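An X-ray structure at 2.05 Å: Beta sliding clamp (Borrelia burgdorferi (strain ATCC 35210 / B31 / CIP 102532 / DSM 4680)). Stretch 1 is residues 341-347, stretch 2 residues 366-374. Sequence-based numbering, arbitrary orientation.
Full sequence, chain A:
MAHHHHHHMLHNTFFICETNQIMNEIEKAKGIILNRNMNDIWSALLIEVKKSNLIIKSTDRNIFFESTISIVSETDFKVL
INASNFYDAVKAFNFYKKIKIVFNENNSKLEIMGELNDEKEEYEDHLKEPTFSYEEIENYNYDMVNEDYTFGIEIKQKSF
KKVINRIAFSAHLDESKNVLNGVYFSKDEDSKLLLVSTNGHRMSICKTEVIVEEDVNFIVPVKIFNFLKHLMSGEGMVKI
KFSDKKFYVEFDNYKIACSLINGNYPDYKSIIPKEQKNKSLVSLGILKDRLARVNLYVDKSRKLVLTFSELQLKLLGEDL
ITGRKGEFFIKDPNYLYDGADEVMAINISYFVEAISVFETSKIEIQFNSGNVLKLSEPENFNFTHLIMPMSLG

Stretch 1 341-347: DEVMAIN
Stretch 2 366-374: QFNSGNVLK

Stretch 1 is an extended strand from Glu342 to Asn347, with Asp341 as loop before it. Stretch 2 is a hairpin. Its strand ends, Gln366-Phe367 and Leu373-Lys374, pair through Gln366 N to Lys374 O (3.0 Å) and Lys374 N to Gln366 O (2.8 Å). The two hairpin arms are antiparallel. A type II turn from Asn368 to Asn371 reverses the chain, closed by Asn371 N to Asn368 O at 2.7 Å. Gly370 sits in this turn at phi/psi 66/17, a positive phi that favours glycine.

No backbone hydrogen bond joins the stretches; side chains make the contact. The CA atoms of Glu342 and Ser369 are 6.9 Å apart, those of Met344 and Gly370 7.4 Å, and those of Ile346 and Leu373 9.0 Å. The register advances in the same sense on both sides, and the gap widens from Glu342 to Ile346. Met344 (phi/psi -151/155) and Ile346 (-145/149) are fully extended. Strand alternation points Glu342, Met344 and Ile346 toward the hairpin. Val343 points away. Together the stretches bury 300 Å².

The polar contact lies at the turn. Glu342 (chi1 m, chi2 m, chi3 -45°) accepts a short hydrogen bond at OE1 from Ser369 OG, 2.6 Å away. Ser369 has chi1 t.

The aromatic contacts centre on Phe367 (chi1 p, chi2 -83°). Met344 (p, t, p) places CE over one ring face, 3.5 Å from the centroid of the Phe367 ring and 11° off the normal. This is a CH-pi contact, in which the methyl meets the pi cloud. Met344 SD lies farther out, 5.0 Å from the same Phe367 centroid. Glu342 CG approaches the ring edge, 3.5 Å from Phe367 CE2, so the glutamate also packs through its aliphatic part.

The aliphatic contacts involve Leu373 (chi1 t, chi2 p). Its CD1 lies 3.8 Å from Met344 SD. Leu373 CD2 meets Ile346 CD1 at 3.6 Å, with Ile346 extended (t, t).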

# COMPACT_ATOMS: atom_id res chain seq x y z
N ASP A 341 -4.10 25.38 -35.28
CA ASP A 341 -4.57 24.04 -34.92
C ASP A 341 -3.38 23.09 -34.89
O ASP A 341 -2.70 22.91 -35.91
CB ASP A 341 -5.64 23.56 -35.90
CG ASP A 341 -6.98 24.20 -35.64
OD1 ASP A 341 -7.07 25.05 -34.73
OD2 ASP A 341 -7.95 23.85 -36.34
N GLU A 342 -3.13 22.47 -33.74
CA GLU A 342 -1.94 21.67 -33.54
C GLU A 342 -2.31 20.37 -32.85
O GLU A 342 -2.95 20.38 -31.80
CB GLU A 342 -0.89 22.41 -32.70
CG GLU A 342 -0.30 23.63 -33.41
CD GLU A 342 0.55 23.25 -34.61
OE1 GLU A 342 1.37 22.32 -34.50
OE2 GLU A 342 0.39 23.90 -35.66
N VAL A 343 -1.89 19.25 -33.45
CA VAL A 343 -2.07 17.93 -32.88
C VAL A 343 -0.68 17.38 -32.57
O VAL A 343 0.23 17.48 -33.40
CB VAL A 343 -2.82 16.98 -33.84
CG1 VAL A 343 -3.06 15.64 -33.16
CG2 VAL A 343 -4.13 17.61 -34.30
N MET A 344 -0.53 16.85 -31.36
CA MET A 344 0.78 16.30 -30.96
C MET A 344 0.61 15.18 -29.95
O MET A 344 -0.39 15.13 -29.28
CB MET A 344 1.62 17.39 -30.30
CG MET A 344 0.98 17.87 -29.05
SD MET A 344 2.02 18.95 -28.12
CE MET A 344 2.12 20.32 -29.25
N ALA A 345 1.59 14.30 -29.91
CA ALA A 345 1.61 13.21 -28.95
C ALA A 345 2.64 13.54 -27.88
O ALA A 345 3.71 14.11 -28.17
CB ALA A 345 1.95 11.88 -29.62
N ILE A 346 2.33 13.16 -26.64
CA ILE A 346 3.19 13.44 -25.49
C ILE A 346 3.09 12.27 -24.52
O ILE A 346 2.07 11.59 -24.46
CB ILE A 346 2.80 14.75 -24.79
CG1 ILE A 346 3.89 15.16 -23.80
CG2 ILE A 346 1.48 14.62 -24.07
CD1 ILE A 346 3.65 16.52 -23.17
N ASN A 347 4.18 12.03 -23.81
CA ASN A 347 4.22 11.02 -22.75
C ASN A 347 3.39 11.50 -21.57
O ASN A 347 3.76 12.47 -20.89
CB ASN A 347 5.68 10.79 -22.34
CG ASN A 347 5.83 9.71 -21.28
OD1 ASN A 347 5.14 9.72 -20.27
ND2 ASN A 347 6.78 8.81 -21.50
N GLN A 366 3.24 26.28 -23.89
CA GLN A 366 3.59 26.97 -25.11
C GLN A 366 4.51 26.08 -25.94
O GLN A 366 5.24 25.25 -25.39
CB GLN A 366 4.29 28.29 -24.79
CG GLN A 366 3.52 29.13 -23.80
CD GLN A 366 4.29 30.34 -23.34
OE1 GLN A 366 5.46 30.52 -23.69
NE2 GLN A 366 3.64 31.20 -22.57
N PHE A 367 4.46 26.26 -27.25
CA PHE A 367 5.26 25.43 -28.14
C PHE A 367 5.28 26.04 -29.53
O PHE A 367 4.36 26.76 -29.93
CB PHE A 367 4.72 24.00 -28.26
CG PHE A 367 3.32 23.93 -28.77
CD1 PHE A 367 2.24 24.11 -27.92
CD2 PHE A 367 3.08 23.69 -30.12
CE1 PHE A 367 0.93 24.03 -28.41
CE2 PHE A 367 1.78 23.61 -30.61
CZ PHE A 367 0.70 23.79 -29.76
N ASN A 368 6.34 25.74 -30.26
CA ASN A 368 6.37 25.89 -31.71
C ASN A 368 5.99 24.55 -32.33
O ASN A 368 6.32 23.50 -31.79
CB ASN A 368 7.74 26.34 -32.18
CG ASN A 368 8.02 27.78 -31.83
OD1 ASN A 368 7.17 28.65 -32.03
ND2 ASN A 368 9.21 28.05 -31.29
N SER A 369 5.26 24.62 -33.44
CA SER A 369 4.73 23.41 -34.08
C SER A 369 5.83 22.36 -34.24
O SER A 369 6.93 22.66 -34.72
CB SER A 369 4.13 23.78 -35.44
OG SER A 369 3.50 22.65 -36.04
N GLY A 370 5.53 21.15 -33.80
CA GLY A 370 6.49 20.05 -33.92
C GLY A 370 7.72 20.27 -33.08
O GLY A 370 8.72 19.62 -33.34
N ASN A 371 7.65 21.19 -32.12
CA ASN A 371 8.85 21.37 -31.27
C ASN A 371 8.53 21.13 -29.80
O ASN A 371 7.39 20.83 -29.48
CB ASN A 371 9.59 22.66 -31.57
CG ASN A 371 10.95 22.33 -32.12
OD1 ASN A 371 11.88 22.06 -31.37
ND2 ASN A 371 11.05 22.26 -33.44
N VAL A 372 9.53 21.33 -28.94
CA VAL A 372 9.45 21.12 -27.51
C VAL A 372 8.26 21.88 -26.93
O VAL A 372 8.01 23.04 -27.26
CB VAL A 372 10.77 21.54 -26.86
CG1 VAL A 372 11.01 23.03 -27.05
CG2 VAL A 372 10.79 21.21 -25.43
N LEU A 373 7.56 21.21 -26.03
CA LEU A 373 6.50 21.82 -25.23
C LEU A 373 7.13 22.45 -23.99
O LEU A 373 7.93 21.81 -23.30
CB LEU A 373 5.48 20.75 -24.83
CG LEU A 373 4.04 21.16 -24.57
CD1 LEU A 373 3.43 21.60 -25.86
CD2 LEU A 373 3.27 19.99 -23.98
N LYS A 374 6.76 23.69 -23.70
CA LYS A 374 7.29 24.40 -22.55
C LYS A 374 6.17 24.63 -21.54
O LYS A 374 5.11 25.15 -21.89
CB LYS A 374 7.91 25.74 -22.94
CG LYS A 374 8.34 26.58 -21.75
CD LYS A 374 9.24 27.74 -22.19
CE LYS A 374 8.43 29.00 -22.47
NZ LYS A 374 7.60 29.41 -21.30